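Local coordinates for fructuronate-tagaturonate epimerase UxaE from Cohnella laeviribosi in complex with 1 glycerol (Cohnella laeviribosi, PDB 6IL9), which probably interconverts fructuronate and tagaturonate by epimerisation, using a zinc ion bound in a TIM-barrel fold, at residues G453-L456 with F457-F461. Numbering follows the deposited sequence.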
ATOM      1  N   GLY A 453      -4.125 -18.418 -25.453  1.00 28.11           N
ATOM      2  CA  GLY A 453      -4.834 -17.626 -24.476  1.00 29.83           C
ATOM      3  C   GLY A 453      -4.669 -18.069 -23.039  1.00 26.45           C
ATOM      4  O   GLY A 453      -5.077 -17.331 -22.137  1.00 31.43           O
ATOM      5  N   SER A 454      -4.104 -19.248 -22.794  1.00 27.11           N
ATOM      6  CA  SER A 454      -3.850 -19.683 -21.428  1.00 31.54           C
ATOM      7  C   SER A 454      -2.709 -18.869 -20.824  1.00 28.38           C
ATOM      8  O   SER A 454      -1.947 -18.208 -21.531  1.00 26.08           O
ATOM      9  CB  SER A 454      -3.507 -21.173 -21.382  1.00 25.47           C
ATOM     10  OG  SER A 454      -2.361 -21.473 -22.153  1.00 31.13           O
ATOM     11  N   SER A 455      -2.597 -18.916 -19.497  1.00 32.48           N
ATOM     12  CA  SER A 455      -1.581 -18.105 -18.836  1.00 29.46           C
ATOM     13  C   SER A 455      -0.197 -18.685 -19.088  1.00 26.63           C
ATOM     14  O   SER A 455      -0.006 -19.905 -19.129  1.00 28.05           O
ATOM     15  CB  SER A 455      -1.860 -17.993 -17.333  1.00 30.57           C
ATOM     16  OG  SER A 455      -1.430 -19.148 -16.645  1.00 33.05           O
ATOM     17  N   LEU A 456       0.774 -17.789 -19.286  1.00 26.11           N
ATOM     18  CA  LEU A 456       2.144 -18.214 -19.524  1.00 25.77           C
ATOM     19  C   LEU A 456       2.851 -18.552 -18.216  1.00 24.50           C
ATOM     20  O   LEU A 456       3.586 -19.541 -18.146  1.00 25.11           O
ATOM     21  CB  LEU A 456       2.891 -17.124 -20.294  1.00 23.66           C
ATOM     22  CG  LEU A 456       4.290 -17.424 -20.837  1.00 25.39           C
ATOM     23  CD1 LEU A 456       4.318 -18.633 -21.785  1.00 28.16           C
ATOM     24  CD2 LEU A 456       4.856 -16.189 -21.542  1.00 26.82           C
ATOM     25  N   PHE A 457       2.627 -17.758 -17.167  1.00 23.65           N
ATOM     26  CA  PHE A 457       3.223 -18.021 -15.860  1.00 23.87           C
ATOM     27  C   PHE A 457       2.235 -18.045 -14.710  1.00 20.19           C
ATOM     28  O   PHE A 457       2.531 -18.688 -13.695  1.00 21.17           O
ATOM     29  CB  PHE A 457       4.290 -16.969 -15.513  1.00 22.63           C
ATOM     30  CG  PHE A 457       5.235 -16.664 -16.633  1.00 19.64           C
ATOM     31  CD1 PHE A 457       6.125 -17.621 -17.083  1.00 25.44           C
ATOM     32  CD2 PHE A 457       5.238 -15.412 -17.218  1.00 22.02           C
ATOM     33  CE1 PHE A 457       7.001 -17.341 -18.111  1.00 25.56           C
ATOM     34  CE2 PHE A 457       6.104 -15.121 -18.247  1.00 22.85           C
ATOM     35  CZ  PHE A 457       6.991 -16.086 -18.696  1.00 22.74           C
ATOM     36  N   ARG A 458       1.092 -17.370 -14.820  1.00 23.13           N
ATOM     37  CA  ARG A 458       0.322 -17.014 -13.631  1.00 22.54           C
ATOM     38  C   ARG A 458      -0.231 -18.241 -12.913  1.00 21.19           C
ATOM     39  O   ARG A 458      -0.177 -18.318 -11.680  1.00 19.28           O
ATOM     40  CB  ARG A 458      -0.802 -16.059 -14.017  1.00 23.39           C
ATOM     41  CG  ARG A 458      -1.607 -15.577 -12.830  1.00 24.48           C
ATOM     42  CD  ARG A 458      -2.728 -14.671 -13.290  1.00 28.88           C
ATOM     43  NE  ARG A 458      -3.455 -14.092 -12.172  1.00 31.76           N
ATOM     44  CZ  ARG A 458      -4.389 -14.733 -11.476  1.00 36.08           C
ATOM     45  NH1 ARG A 458      -4.714 -15.983 -11.787  1.00 38.04           N
ATOM     46  NH2 ARG A 458      -5.004 -14.122 -10.473  1.00 35.65           N
ATOM     47  N   ASP A 459      -0.773 -19.207 -13.654  1.00 21.97           N
ATOM     48  CA  ASP A 459      -1.356 -20.378 -13.004  1.00 24.27           C
ATOM     49  C   ASP A 459      -0.303 -21.180 -12.254  1.00 22.25           C
ATOM     50  O   ASP A 459      -0.513 -21.574 -11.100  1.00 23.42           O
ATOM     51  CB  ASP A 459      -2.064 -21.260 -14.034  1.00 27.55           C
ATOM     52  CG  ASP A 459      -3.288 -20.597 -14.617  1.00 33.01           C
ATOM     53  OD1 ASP A 459      -3.925 -19.796 -13.900  1.00 36.32           O
ATOM     54  OD2 ASP A 459      -3.607 -20.870 -15.797  1.00 41.18           O
ATOM     55  N   GLU A 460       0.843 -21.440 -12.892  1.00 22.29           N
ATOM     56  CA  GLU A 460       1.890 -22.182 -12.208  1.00 19.61           C
ATOM     57  C   GLU A 460       2.465 -21.384 -11.045  1.00 20.82           C
ATOM     58  O   GLU A 460       2.823 -21.966 -10.019  1.00 18.23           O
ATOM     59  CB  GLU A 460       3.001 -22.579 -13.181  1.00 23.24           C
ATOM     60  CG  GLU A 460       4.010 -23.504 -12.544  1.00 23.20           C
ATOM     61  CD  GLU A 460       5.128 -23.941 -13.488  1.00 27.25           C
ATOM     62  OE1 GLU A 460       5.164 -23.482 -14.651  1.00 28.27           O
ATOM     63  OE2 GLU A 460       5.974 -24.741 -13.041  1.00 27.78           O
ATOM     64  N   PHE A 461       2.556 -20.057 -11.186  1.00 18.41           N
ATOM     65  CA  PHE A 461       3.027 -19.223 -10.080  1.00 19.43           C
ATOM     66  C   PHE A 461       2.159 -19.410  -8.839  1.00 18.95           C
ATOM     67  O   PHE A 461       2.667 -19.640  -7.732  1.00 19.47           O
ATOM     68  CB  PHE A 461       3.040 -17.754 -10.522  1.00 20.83           C
ATOM     69  CG  PHE A 461       3.474 -16.787  -9.443  1.00 18.54           C
ATOM     70  CD1 PHE A 461       4.818 -16.503  -9.241  1.00 20.07           C
ATOM     71  CD2 PHE A 461       2.538 -16.138  -8.662  1.00 21.55           C
ATOM     72  CE1 PHE A 461       5.213 -15.605  -8.255  1.00 19.57           C
ATOM     73  CE2 PHE A 461       2.930 -15.236  -7.689  1.00 20.98           C
ATOM     74  CZ  PHE A 461       4.272 -14.976  -7.490  1.00 19.84           C
TER
HETATM   75  O   HOH W   1       1.056 -21.039 -16.046  1.00 21.00           O
HETATM   76  O   HOH W   2      -4.696 -20.204 -17.893  1.00 35.36           O
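Leu456 lies against one face of the Phe457 ring. Its CG sits 3.8 Å from the ring centroid and 15° off the ring normal, a CH-pi contact displaced toward the rim, and its CD2 comes within 3.6 Å of Phe457 CZ. The two side chains run alongside each other although they are neighbours in sequence: in Leu456 CG is anti to the backbone N, while in Phe457 CG is anti to the carbonyl carbon (chi1 -45°), which brings leucine and ring together. Tyr393 of helix 384-402 meets the Phe457 ring edge-to-face, and Met390 and Leu445 also touch the phenylalanine. A serine in place of Phe457 would probably leave Leu456 without its aromatic partner and open a gap against helix 384-402.

Phe457 is the N-cap residue of helix 458-467, and its O accepts the first helical bond, from Phe461 N at 2.9 Å. Two residues earlier, Ser455 grips the first turn through its hydroxyl: OG accepts from Asp459 N at 3.1 Å in a fairly straight bond (162°) and donates weakly to Asp459 OD2 at 2.9 Å. Water 2 accepts from Ser455 N; its approach to the same OD2 is too short to be more than doubtful. Water 1 accepts from Glu460 N at 3.2 Å and gives a weak bond to Ser455 O.

Helix start and loop are thus joined by polar bonds on one flank and apolar packing on the other; the amides of Asp459 and Glu460 are met by the serine hydroxyl and a water, and the Asp459 carboxylate probably interacts favourably with the helix dipole.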